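Local coordinates for putative dihydrodipicolinate synthase family protein (Coccidioides immitis, PDB 3QFE) that is of unknown function but belongs to the dihydrodipicolinate synthase family, whose members are built on a TIM barrel, at residues R36-Y40 and S273-I279; F131-S135 and K167-V171; V224-T228 and V310-E314; Y267-F272 and V303-M307. All blocks are in the same frame, centred on the assembly; numbering follows the deposited sequence.

Contact 1 (R36-Y40 and S273-I279)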
loop_
_atom_site.group_PDB
_atom_site.type_symbol
_atom_site.label_atom_id
_atom_site.label_comp_id
_atom_site.label_asym_id
_atom_site.label_seq_id
_atom_site.Cartn_x
_atom_site.Cartn_y
_atom_site.Cartn_z
ATOM N N ARG A 36 -1.232 -2.466 17.477
ATOM C CA ARG A 36 0.119 -2.966 17.726
ATOM C C ARG A 36 0.878 -3.131 16.436
ATOM O O ARG A 36 2.051 -2.761 16.346
ATOM C CB ARG A 36 0.100 -4.317 18.456
ATOM C CG ARG A 36 -0.409 -4.234 19.861
ATOM C CD ARG A 36 -0.174 -5.520 20.627
ATOM N NE ARG A 36 -0.548 -5.340 22.029
ATOM C CZ ARG A 36 -0.572 -6.321 22.924
ATOM N NH1 ARG A 36 -0.921 -6.061 24.182
ATOM N NH2 ARG A 36 -0.246 -7.557 22.562
ATOM N N TYR A 37 0.199 -3.680 15.431
ATOM C CA TYR A 37 0.811 -4.040 14.160
ATOM C C TYR A 37 1.159 -2.813 13.322
ATOM O O TYR A 37 2.280 -2.683 12.859
ATOM C CB TYR A 37 -0.119 -4.981 13.391
ATOM C CG TYR A 37 0.423 -5.437 12.052
ATOM C CD1 TYR A 37 1.482 -6.356 11.975
ATOM C CD2 TYR A 37 -0.106 -4.948 10.871
ATOM C CE1 TYR A 37 1.984 -6.788 10.751
ATOM C CE2 TYR A 37 0.388 -5.362 9.637
ATOM C CZ TYR A 37 1.437 -6.287 9.583
ATOM O OH TYR A 37 1.928 -6.699 8.351
ATOM N N TYR A 38 0.199 -1.905 13.153
ATOM C CA TYR A 38 0.442 -0.640 12.463
ATOM C C TYR A 38 1.591 0.142 13.113
ATOM O O TYR A 38 2.427 0.727 12.412
ATOM C CB TYR A 38 -0.792 0.245 12.531
ATOM C CG TYR A 38 -1.994 -0.108 11.659
ATOM C CD1 TYR A 38 -1.861 -0.789 10.468
ATOM C CD2 TYR A 38 -3.267 0.312 12.031
ATOM C CE1 TYR A 38 -2.976 -1.069 9.680
ATOM C CE2 TYR A 38 -4.383 0.058 11.245
ATOM C CZ TYR A 38 -4.228 -0.635 10.076
ATOM O OH TYR A 38 -5.326 -0.894 9.314
ATOM N N ALA A 39 1.604 0.185 14.453
ATOM C CA ALA A 39 2.615 0.926 15.180
ATOM C C ALA A 39 3.988 0.290 14.917
ATOM O O ALA A 39 4.964 0.988 14.622
ATOM C CB ALA A 39 2.294 0.965 16.643
ATOM N N TYR A 40 4.052 -1.034 14.974
ATOM C CA TYR A 40 5.297 -1.729 14.678
ATOM C C TYR A 40 5.802 -1.392 13.259
ATOM O O TYR A 40 6.998 -1.099 13.062
ATOM C CB TYR A 40 5.115 -3.232 14.813
ATOM C CG TYR A 40 6.413 -3.969 14.582
ATOM C CD1 TYR A 40 7.357 -4.087 15.604
ATOM C CD2 TYR A 40 6.709 -4.519 13.336
ATOM C CE1 TYR A 40 8.543 -4.742 15.393
ATOM C CE2 TYR A 40 7.909 -5.168 13.111
ATOM C CZ TYR A 40 8.821 -5.275 14.137
ATOM O OH TYR A 40 10.011 -5.917 13.927
ATOM N N SER A 273 6.401 -10.590 10.763
ATOM C CA SER A 273 6.204 -9.263 11.357
ATOM C C SER A 273 5.221 -9.204 12.540
ATOM O O SER A 273 5.489 -8.515 13.524
ATOM C CB SER A 273 5.758 -8.274 10.283
ATOM O OG SER A 273 4.514 -8.702 9.783
ATOM N N ALA A 274 4.097 -9.903 12.446
ATOM C CA ALA A 274 3.104 -9.888 13.529
ATOM C C ALA A 274 3.658 -10.505 14.816
ATOM O O ALA A 274 3.477 -9.952 15.897
ATOM C CB ALA A 274 1.799 -10.576 13.109
ATOM N N LYS A 275 4.347 -11.636 14.696
ATOM C CA LYS A 275 5.083 -12.210 15.817
ATOM C C LYS A 275 6.133 -11.233 16.329
ATOM O O LYS A 275 6.249 -11.038 17.556
ATOM C CB LYS A 275 5.718 -13.581 15.465
ATOM C CG LYS A 275 6.449 -14.236 16.654
ATOM C CD LYS A 275 7.288 -15.424 16.234
ATOM C CE LYS A 275 6.663 -16.777 16.608
ATOM N NZ LYS A 275 7.731 -17.871 16.582
ATOM N N ALA A 276 6.872 -10.575 15.431
ATOM C CA ALA A 276 7.872 -9.602 15.916
ATOM C C ALA A 276 7.204 -8.463 16.695
ATOM O O ALA A 276 7.832 -7.856 17.568
ATOM C CB ALA A 276 8.721 -9.025 14.781
ATOM N N ALA A 277 5.944 -8.180 16.352
ATOM C CA ALA A 277 5.159 -7.123 16.964
ATOM C C ALA A 277 4.485 -7.595 18.265
ATOM O O ALA A 277 3.735 -6.847 18.879
ATOM C CB ALA A 277 4.113 -6.603 15.963
ATOM N N GLY A 278 4.754 -8.836 18.671
ATOM C CA GLY A 278 4.199 -9.381 19.908
ATOM C C GLY A 278 2.686 -9.604 19.907
ATOM O O GLY A 278 2.019 -9.468 20.943
ATOM N N ILE A 279 2.149 -9.958 18.746
ATOM C CA ILE A 279 0.730 -10.260 18.633
ATOM C C ILE A 279 0.565 -11.769 18.764
ATOM O O ILE A 279 1.146 -12.529 17.976
ATOM C CB ILE A 279 0.174 -9.755 17.295
ATOM C CG1 ILE A 279 0.222 -8.219 17.265
ATOM C CG2 ILE A 279 -1.232 -10.281 17.045
ATOM C CD1 ILE A 279 0.258 -7.626 15.852
#
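Tyr40 lays one face of its ring against the backbone of Ala276 and Ala277, with Ala276 C 4.1 Å above the ring plane and displaced toward the rim. The base of the same side chain packs on the next residue, Tyr40 CB lying 3.7 Å from Ala277 CB, while at the far end Tyr40 OH comes within 3.5 Å of the methyl Ala276 CB. CG stands anti to the backbone N (chi1 -177°), which sends the ring out across the last turn of helix 273-276. One turn back, Tyr37 uses a rim instead: Ser273 OG sits in the plane of its ring, 3.3 Å from Tyr37 CE1. At the root of that side chain, Tyr37 CB meets Ile279 CD1 at 3.6 Å, and the CG1 arm of Ile279 also runs past the aliphatic base of Arg36. Helix 31-42 follows strand 13-17 and leads into strand 48-51, so it is the first helix of the TIM barrel proper; the residues it meets here belong to the C-terminal helical part beyond the last barrel strand. The bend that brings Ile279 round is a Schellman motif. Gly278 takes a positive phi (68°), its N bonding to Lys275 O, and Ile279 N reaches Ala274 O at 3.1 Å. Farther out, Asn223 serves both sides: its OD1 pairs with Tyr37 OH and its backbone O with Ser273 OG, which also bonds to Ala269 O. Phe21 meets the Tyr37 ring edge-to-face and touches Ala274 and Ile279.

Contact 2 (F131-S135 and K167-V171)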
loop_
_atom_site.group_PDB
_atom_site.type_symbol
_atom_site.label_atom_id
_atom_site.label_comp_id
_atom_site.label_asym_id
_atom_site.label_seq_id
_atom_site.Cartn_x
_atom_site.Cartn_y
_atom_site.Cartn_z
ATOM N N PHE A 131 -12.777 11.227 -12.095
ATOM C CA PHE A 131 -11.628 11.807 -11.415
ATOM C C PHE A 131 -11.701 13.324 -11.275
ATOM O O PHE A 131 -11.338 13.853 -10.218
ATOM C CB PHE A 131 -10.325 11.371 -12.055
ATOM C CG PHE A 131 -9.914 9.996 -11.658
ATOM C CD1 PHE A 131 -9.474 9.740 -10.372
ATOM C CD2 PHE A 131 -9.965 8.947 -12.568
ATOM C CE1 PHE A 131 -9.092 8.467 -9.994
ATOM C CE2 PHE A 131 -9.573 7.659 -12.188
ATOM C CZ PHE A 131 -9.141 7.425 -10.899
ATOM N N ASP A 132 -12.172 14.009 -12.316
ATOM C CA ASP A 132 -12.478 15.449 -12.225
ATOM C C ASP A 132 -13.427 15.781 -11.058
ATOM O O ASP A 132 -13.157 16.665 -10.247
ATOM C CB ASP A 132 -13.105 15.958 -13.532
ATOM C CG ASP A 132 -12.081 16.136 -14.670
ATOM O OD1 ASP A 132 -10.854 15.892 -14.475
ATOM O OD2 ASP A 132 -12.520 16.530 -15.783
ATOM N N ASP A 133 -14.535 15.057 -10.984
ATOM C CA ASP A 133 -15.538 15.261 -9.948
ATOM C C ASP A 133 -15.003 14.923 -8.545
ATOM O O ASP A 133 -15.230 15.661 -7.570
ATOM C CB ASP A 133 -16.750 14.411 -10.282
ATOM C CG ASP A 133 -17.986 14.845 -9.546
ATOM O OD1 ASP A 133 -17.983 15.944 -8.951
ATOM O OD2 ASP A 133 -18.965 14.074 -9.565
ATOM N N VAL A 134 -14.254 13.829 -8.458
ATOM C CA VAL A 134 -13.714 13.406 -7.197
ATOM C C VAL A 134 -12.659 14.360 -6.635
ATOM O O VAL A 134 -12.755 14.725 -5.458
ATOM C CB VAL A 134 -13.242 11.927 -7.221
ATOM C CG1 VAL A 134 -12.338 11.639 -6.038
ATOM C CG2 VAL A 134 -14.444 10.992 -7.199
ATOM N N SER A 135 -11.680 14.776 -7.457
ATOM C CA SER A 135 -10.600 15.689 -6.997
ATOM C C SER A 135 -11.181 16.980 -6.492
ATOM O O SER A 135 -10.799 17.490 -5.455
ATOM C CB SER A 135 -9.641 16.076 -8.118
ATOM O OG SER A 135 -9.244 14.960 -8.870
ATOM N N LYS A 167 -5.476 18.897 -15.177
ATOM C CA LYS A 167 -6.774 19.542 -14.940
ATOM C C LYS A 167 -7.140 19.625 -13.445
ATOM O O LYS A 167 -8.083 20.323 -13.072
ATOM C CB LYS A 167 -7.873 18.794 -15.723
ATOM C CG LYS A 167 -9.335 19.211 -15.435
ATOM C CD LYS A 167 -9.706 20.566 -16.060
ATOM C CE LYS A 167 -11.156 20.944 -15.756
ATOM N NZ LYS A 167 -12.131 20.052 -16.460
ATOM N N ASN A 168 -6.392 18.918 -12.596
ATOM C CA ASN A 168 -6.779 18.730 -11.200
ATOM C C ASN A 168 -5.619 18.849 -10.211
ATOM O O ASN A 168 -5.024 17.839 -9.854
ATOM C CB ASN A 168 -7.419 17.352 -11.019
ATOM C CG ASN A 168 -8.666 17.170 -11.834
ATOM O OD1 ASN A 168 -9.619 17.939 -11.710
ATOM N ND2 ASN A 168 -8.686 16.123 -12.663
ATOM N N PRO A 169 -5.325 20.075 -9.730
ATOM C CA PRO A 169 -4.172 20.291 -8.825
ATOM C C PRO A 169 -4.307 19.563 -7.479
ATOM O O PRO A 169 -3.331 19.414 -6.756
ATOM C CB PRO A 169 -4.164 21.811 -8.608
ATOM C CG PRO A 169 -5.089 22.394 -9.671
ATOM C CD PRO A 169 -6.098 21.313 -9.956
ATOM N N ASN A 170 -5.515 19.111 -7.153
ATOM C CA ASN A 170 -5.714 18.286 -5.969
ATOM C C ASN A 170 -5.345 16.811 -6.209
ATOM O O ASN A 170 -5.404 15.987 -5.290
ATOM C CB ASN A 170 -7.155 18.441 -5.467
ATOM C CG ASN A 170 -7.363 17.877 -4.081
ATOM O OD1 ASN A 170 -6.510 18.023 -3.199
ATOM N ND2 ASN A 170 -8.506 17.235 -3.874
ATOM N N VAL A 171 -4.993 16.471 -7.449
ATOM C CA VAL A 171 -4.469 15.137 -7.744
ATOM C C VAL A 171 -2.976 15.229 -7.571
ATOM O O VAL A 171 -2.317 16.050 -8.221
ATOM C CB VAL A 171 -4.833 14.639 -9.160
ATOM C CG1 VAL A 171 -3.925 13.489 -9.596
ATOM C CG2 VAL A 171 -6.333 14.249 -9.227
#
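A type I beta turn, Asn168 to Val171, carries the chain from helix 158-167 into strand 171-176, at the end of the TIM barrel where the parallel strands begin. It packs against helix 124-137, the outer helix of the preceding beta-alpha unit, chiefly through Asp132 and Ser135. Asn168 ND2 gives a nearly straight hydrogen bond to Asp132 OD1 (2.8 Å, 167°). The acceptor lies in the amide plane of Asn168, but the donor meets OD1 on its anti side and 21° out of the carboxylate plane, and the two flat groups are turned steeply against each other. Asn168 ND2 also bonds to Ile164 O, so its amide ties the turn both to its own helix and to the neighbouring one. The other carboxylate oxygen, Asp132 OD2, makes a salt bridge with Lys167 NZ that is long, at 3.6 Å. On the far side of the turn, Asn170 ND2 donates to Ser135 O at 2.8 Å, in the carbonyl plane and on a lone pair; it bonds to Leu140 O as well. Between these polar points the side chain of Ser135 faces the turn. Its hydroxyl, beside the backbone N (chi1 -46°), turns back to give a 2.7 Å bond from Ser135 OG to Phe131 O, whose plane Ser135 N approaches from the opposite face.

Contact 3 (V224-T228 and V310-E314)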
loop_
_atom_site.group_PDB
_atom_site.type_symbol
_atom_site.label_atom_id
_atom_site.label_comp_id
_atom_site.label_asym_id
_atom_site.label_seq_id
_atom_site.Cartn_x
_atom_site.Cartn_y
_atom_site.Cartn_z
ATOM N N VAL A 224 5.787 -7.942 5.573
ATOM C CA VAL A 224 6.466 -9.109 6.111
ATOM C C VAL A 224 7.821 -8.766 6.726
ATOM O O VAL A 224 8.096 -9.128 7.869
ATOM C CB VAL A 224 6.622 -10.184 5.039
ATOM C CG1 VAL A 224 7.081 -11.487 5.684
ATOM C CG2 VAL A 224 5.291 -10.378 4.323
ATOM N N PHE A 225 8.646 -8.042 5.967
ATOM C CA PHE A 225 9.979 -7.638 6.405
ATOM C C PHE A 225 10.192 -6.142 6.183
ATOM O O PHE A 225 10.920 -5.735 5.291
ATOM C CB PHE A 225 11.021 -8.485 5.679
ATOM C CG PHE A 225 10.853 -9.968 5.902
ATOM C CD1 PHE A 225 10.959 -10.506 7.161
ATOM C CD2 PHE A 225 10.585 -10.814 4.848
ATOM C CE1 PHE A 225 10.787 -11.873 7.363
ATOM C CE2 PHE A 225 10.442 -12.175 5.037
ATOM C CZ PHE A 225 10.533 -12.706 6.291
ATOM N N PRO A 226 9.551 -5.301 7.000
ATOM C CA PRO A 226 9.602 -3.883 6.689
ATOM C C PRO A 226 10.992 -3.250 6.797
ATOM O O PRO A 226 11.312 -2.352 6.006
ATOM C CB PRO A 226 8.617 -3.266 7.698
ATOM C CG PRO A 226 8.522 -4.260 8.819
ATOM C CD PRO A 226 8.653 -5.595 8.140
ATOM N N LYS A 227 11.809 -3.700 7.751
ATOM C CA LYS A 227 13.152 -3.128 7.938
ATOM C C LYS A 227 14.015 -3.420 6.718
ATOM O O LYS A 227 14.725 -2.538 6.207
ATOM C CB LYS A 227 13.843 -3.687 9.191
ATOM C CG LYS A 227 13.953 -2.727 10.353
ATOM C CD LYS A 227 14.482 -1.345 9.930
ATOM C CE LYS A 227 15.496 -0.812 10.906
ATOM N NZ LYS A 227 15.870 0.572 10.574
ATOM N N THR A 228 13.946 -4.666 6.247
ATOM C CA THR A 228 14.679 -5.070 5.042
ATOM C C THR A 228 14.267 -4.226 3.838
ATOM O O THR A 228 15.119 -3.657 3.164
ATOM C CB THR A 228 14.544 -6.574 4.758
ATOM O OG1 THR A 228 14.930 -7.301 5.926
ATOM C CG2 THR A 228 15.454 -6.997 3.615
ATOM N N VAL A 310 15.753 -14.230 4.347
ATOM C CA VAL A 310 15.408 -12.824 4.563
ATOM C C VAL A 310 14.923 -12.580 6.008
ATOM O O VAL A 310 15.189 -11.530 6.571
ATOM C CB VAL A 310 14.404 -12.336 3.493
ATOM C CG1 VAL A 310 13.844 -10.965 3.834
ATOM C CG2 VAL A 310 15.102 -12.282 2.139
ATOM N N ALA A 311 14.258 -13.561 6.610
ATOM C CA ALA A 311 13.933 -13.506 8.038
ATOM C C ALA A 311 15.186 -13.317 8.889
ATOM O O ALA A 311 15.185 -12.498 9.814
ATOM C CB ALA A 311 13.162 -14.751 8.495
ATOM N N ALA A 312 16.250 -14.048 8.571
ATOM C CA ALA A 312 17.501 -13.921 9.326
ATOM C C ALA A 312 18.129 -12.547 9.135
ATOM O O ALA A 312 18.703 -11.979 10.064
ATOM C CB ALA A 312 18.494 -15.028 8.959
ATOM N N ILE A 313 17.989 -12.009 7.928
ATOM C CA ILE A 313 18.458 -10.652 7.632
ATOM C C ILE A 313 17.654 -9.613 8.422
ATOM O O ILE A 313 18.232 -8.669 8.976
ATOM C CB ILE A 313 18.410 -10.355 6.119
ATOM C CG1 ILE A 313 19.547 -11.118 5.385
ATOM C CG2 ILE A 313 18.461 -8.840 5.844
ATOM C CD1 ILE A 313 19.386 -11.103 3.874
ATOM N N GLU A 314 16.335 -9.804 8.471
ATOM C CA GLU A 314 15.456 -8.919 9.231
ATOM C C GLU A 314 15.747 -8.976 10.754
ATOM O O GLU A 314 15.756 -7.950 11.426
ATOM C CB GLU A 314 14.005 -9.273 8.953
ATOM C CG GLU A 314 12.963 -8.412 9.703
ATOM C CD GLU A 314 12.595 -7.123 8.972
ATOM O OE1 GLU A 314 13.184 -6.810 7.908
ATOM O OE2 GLU A 314 11.707 -6.400 9.457
#
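Glu314 reaches across from helix 297-317 into the first turn of helix 226-237, touching every residue from Phe225 to Thr228. Its CB already has company on two sides: Phe225 CD1 and Thr228 OG1 are each 3.7 Å from Glu314 CB. CG stands anti to the backbone N (chi1 180°), beside Phe225 CD1, and there the chain bends (chi2 87°), bringing CD between Lys227 CB and Phe225 CA. At the tip the two oxygens divide the work. Glu314 OE1 accepts twice, from Thr228 N at 2.8 Å on its syn lone pair and from Thr228 OG1 at 2.7 Å almost in line with its own C-O bond. Glu314 OE2, also through its syn lone pair, takes Lys227 N at 3.2 Å and lies against Pro226 CD. Phe225 holds the N-cap position, so the carboxylate meets N-H groups of the opening turn, where the helix dipole would probably favour the negative charge. Beside this polar grip, Val310 CG1 rests over one face of the Phe225 ring, 3.4 Å from Phe225 CD2, and Ala311 CA approaches Phe225 CE1 to 3.6 Å. The site is buried. Helix 226-237 follows the eighth barrel strand, 216-218, and the contact fixes its start to the C-terminal helix 297-317; helix 241-254 packs against Val310 and Ile313 of that same helix, and Ala315, farther along it, and Ser318, just past its end, bind a calcium ion.

Contact 4 (Y267-F272 and V303-M307)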
loop_
_atom_site.group_PDB
_atom_site.type_symbol
_atom_site.label_atom_id
_atom_site.label_comp_id
_atom_site.label_asym_id
_atom_site.label_seq_id
_atom_site.Cartn_x
_atom_site.Cartn_y
_atom_site.Cartn_z
ATOM N N TYR A 267 -0.489 -14.648 5.852
ATOM C CA TYR A 267 0.138 -15.726 6.617
ATOM C C TYR A 267 1.627 -15.430 6.863
ATOM O O TYR A 267 2.173 -15.711 7.940
ATOM C CB TYR A 267 -0.062 -17.087 5.941
ATOM C CG TYR A 267 0.725 -18.178 6.624
ATOM C CD1 TYR A 267 0.268 -18.757 7.816
ATOM C CD2 TYR A 267 1.971 -18.579 6.133
ATOM C CE1 TYR A 267 1.015 -19.731 8.467
ATOM C CE2 TYR A 267 2.723 -19.544 6.793
ATOM C CZ TYR A 267 2.238 -20.118 7.955
ATOM O OH TYR A 267 2.990 -21.074 8.614
ATOM N N ALA A 268 2.288 -14.846 5.865
ATOM C CA ALA A 268 3.701 -14.490 6.025
ATOM C C ALA A 268 3.831 -13.413 7.105
ATOM O O ALA A 268 4.674 -13.504 7.978
ATOM C CB ALA A 268 4.299 -14.032 4.701
ATOM N N ALA A 269 2.963 -12.412 7.055
ATOM C CA ALA A 269 2.939 -11.377 8.086
ATOM C C ALA A 269 2.668 -12.008 9.446
ATOM O O ALA A 269 3.290 -11.627 10.438
ATOM C CB ALA A 269 1.895 -10.341 7.763
ATOM N N ALA A 270 1.775 -13.002 9.488
ATOM C CA ALA A 270 1.442 -13.654 10.747
ATOM C C ALA A 270 2.683 -14.253 11.394
ATOM O O ALA A 270 2.844 -14.189 12.620
ATOM C CB ALA A 270 0.385 -14.715 10.557
ATOM N N ILE A 271 3.569 -14.851 10.601
ATOM C CA ILE A 271 4.639 -15.597 11.241
ATOM C C ILE A 271 5.941 -14.839 11.322
ATOM O O ILE A 271 6.879 -15.274 11.984
ATOM C CB ILE A 271 4.825 -17.012 10.645
ATOM C CG1 ILE A 271 5.136 -16.943 9.144
ATOM C CG2 ILE A 271 3.608 -17.901 10.973
ATOM C CD1 ILE A 271 5.966 -18.116 8.684
ATOM N N PHE A 272 6.002 -13.696 10.649
ATOM C CA PHE A 272 7.197 -12.886 10.714
ATOM C C PHE A 272 6.934 -11.590 11.457
ATOM O O PHE A 272 7.165 -11.525 12.667
ATOM C CB PHE A 272 7.811 -12.696 9.328
ATOM C CG PHE A 272 8.274 -13.986 8.711
ATOM C CD1 PHE A 272 9.292 -14.744 9.323
ATOM C CD2 PHE A 272 7.684 -14.474 7.538
ATOM C CE1 PHE A 272 9.727 -15.973 8.763
ATOM C CE2 PHE A 272 8.111 -15.693 6.958
ATOM C CZ PHE A 272 9.133 -16.449 7.575
ATOM N N VAL A 303 6.243 -20.870 2.277
ATOM C CA VAL A 303 6.517 -19.569 2.863
ATOM C C VAL A 303 7.685 -19.637 3.843
ATOM O O VAL A 303 8.617 -18.841 3.749
ATOM C CB VAL A 303 5.266 -18.993 3.530
ATOM C CG1 VAL A 303 5.598 -17.702 4.315
ATOM C CG2 VAL A 303 4.213 -18.718 2.466
ATOM N N ARG A 304 7.646 -20.611 4.747
ATOM C CA ARG A 304 8.680 -20.766 5.757
ATOM C C ARG A 304 10.044 -21.094 5.143
ATOM O O ARG A 304 11.064 -20.568 5.587
ATOM C CB ARG A 304 8.278 -21.809 6.800
ATOM C CG ARG A 304 6.905 -21.557 7.417
ATOM C CD ARG A 304 6.610 -22.447 8.630
ATOM N NE ARG A 304 6.451 -23.860 8.262
ATOM C CZ ARG A 304 5.283 -24.493 8.111
ATOM N NH1 ARG A 304 4.127 -23.865 8.303
ATOM N NH2 ARG A 304 5.268 -25.776 7.770
ATOM N N LYS A 305 10.068 -21.939 4.113
ATOM C CA LYS A 305 11.334 -22.312 3.478
ATOM C C LYS A 305 11.927 -21.137 2.698
ATOM O O LYS A 305 13.083 -20.758 2.914
ATOM C CB LYS A 305 11.172 -23.530 2.550
ATOM N N VAL A 306 11.113 -20.550 1.828
ATOM C CA VAL A 306 11.556 -19.542 0.881
ATOM C C VAL A 306 11.873 -18.188 1.516
ATOM O O VAL A 306 12.621 -17.399 0.945
ATOM C CB VAL A 306 10.505 -19.386 -0.251
ATOM C CG1 VAL A 306 10.484 -17.965 -0.851
ATOM C CG2 VAL A 306 10.727 -20.453 -1.314
ATOM N N MET A 307 11.316 -17.916 2.688
ATOM C CA MET A 307 11.535 -16.629 3.345
ATOM C C MET A 307 12.543 -16.670 4.512
ATOM O O MET A 307 12.858 -15.625 5.084
ATOM C CB MET A 307 10.202 -16.050 3.813
ATOM C CG MET A 307 9.254 -15.678 2.713
ATOM S SD MET A 307 7.825 -14.782 3.373
ATOM C CE MET A 307 6.823 -14.642 1.898
#
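The Phe272 ring takes Val303 CG1 at its edge, close to the ring plane, while Ile271 CG1 of its own segment lies over one face. Met307 makes a Met-aromatic contact with it, sulfur oblique to the ring: SD is 4.9 Å from the ring centroid, 63° off the normal, and closest to Phe272 CE2 at 3.7 Å. The Tyr267 ring likewise has Val303 CG1 at its edge, so this one methyl touches the rims of two aromatic rings and also meets Ala268 CB at 3.9 Å. The Met307 chain runs extended beyond CG, which brings the terminal methyl onto the helix: Met307 CE is 3.8 Å from Ala268 CB. Arg304 lies at the exposed flank, its CG against Ile271 CD1. A bend at chi3 (-68°) turns its guanidinium so that Tyr267 OH lies in the plane at its edge, accepting from Arg304 NH1 at 3.0 Å; ring and guanidinium planes stand 70° apart. Helices 262-271 and 297-317 thus cross steeply through an apolar core with one polar bond at its side. Because the arginine is the donor, Tyr267 OH acts there as an acceptor, and the nearby positive charge would probably polarise the hydroxyl and make its own proton easier to donate.

How the contacts relate
From the N terminus, contact 1 starts on the first barrel helix and does not close until residue 279, so its long loop takes in most of the barrel. Contact 2 lies wholly within that span and closes locally, joining successive beta-alpha units on the opposite side of the chain's centre from the other three, about 36 Å from contact 1 between centres. Contact 3 opens at 224 and contact 4 at 267, both before contact 1 has closed; each therefore crosses it. Contact 4 closes first, inside the span of contact 3, on the same helix 297-317. Phe272 packs against Phe225, Val224 and Ala311, merging contacts 3 and 4; Ser273 meets Val224, linking contacts 1 and 3, and helix 262-271 running into 273-276 joins contacts 4 and 1.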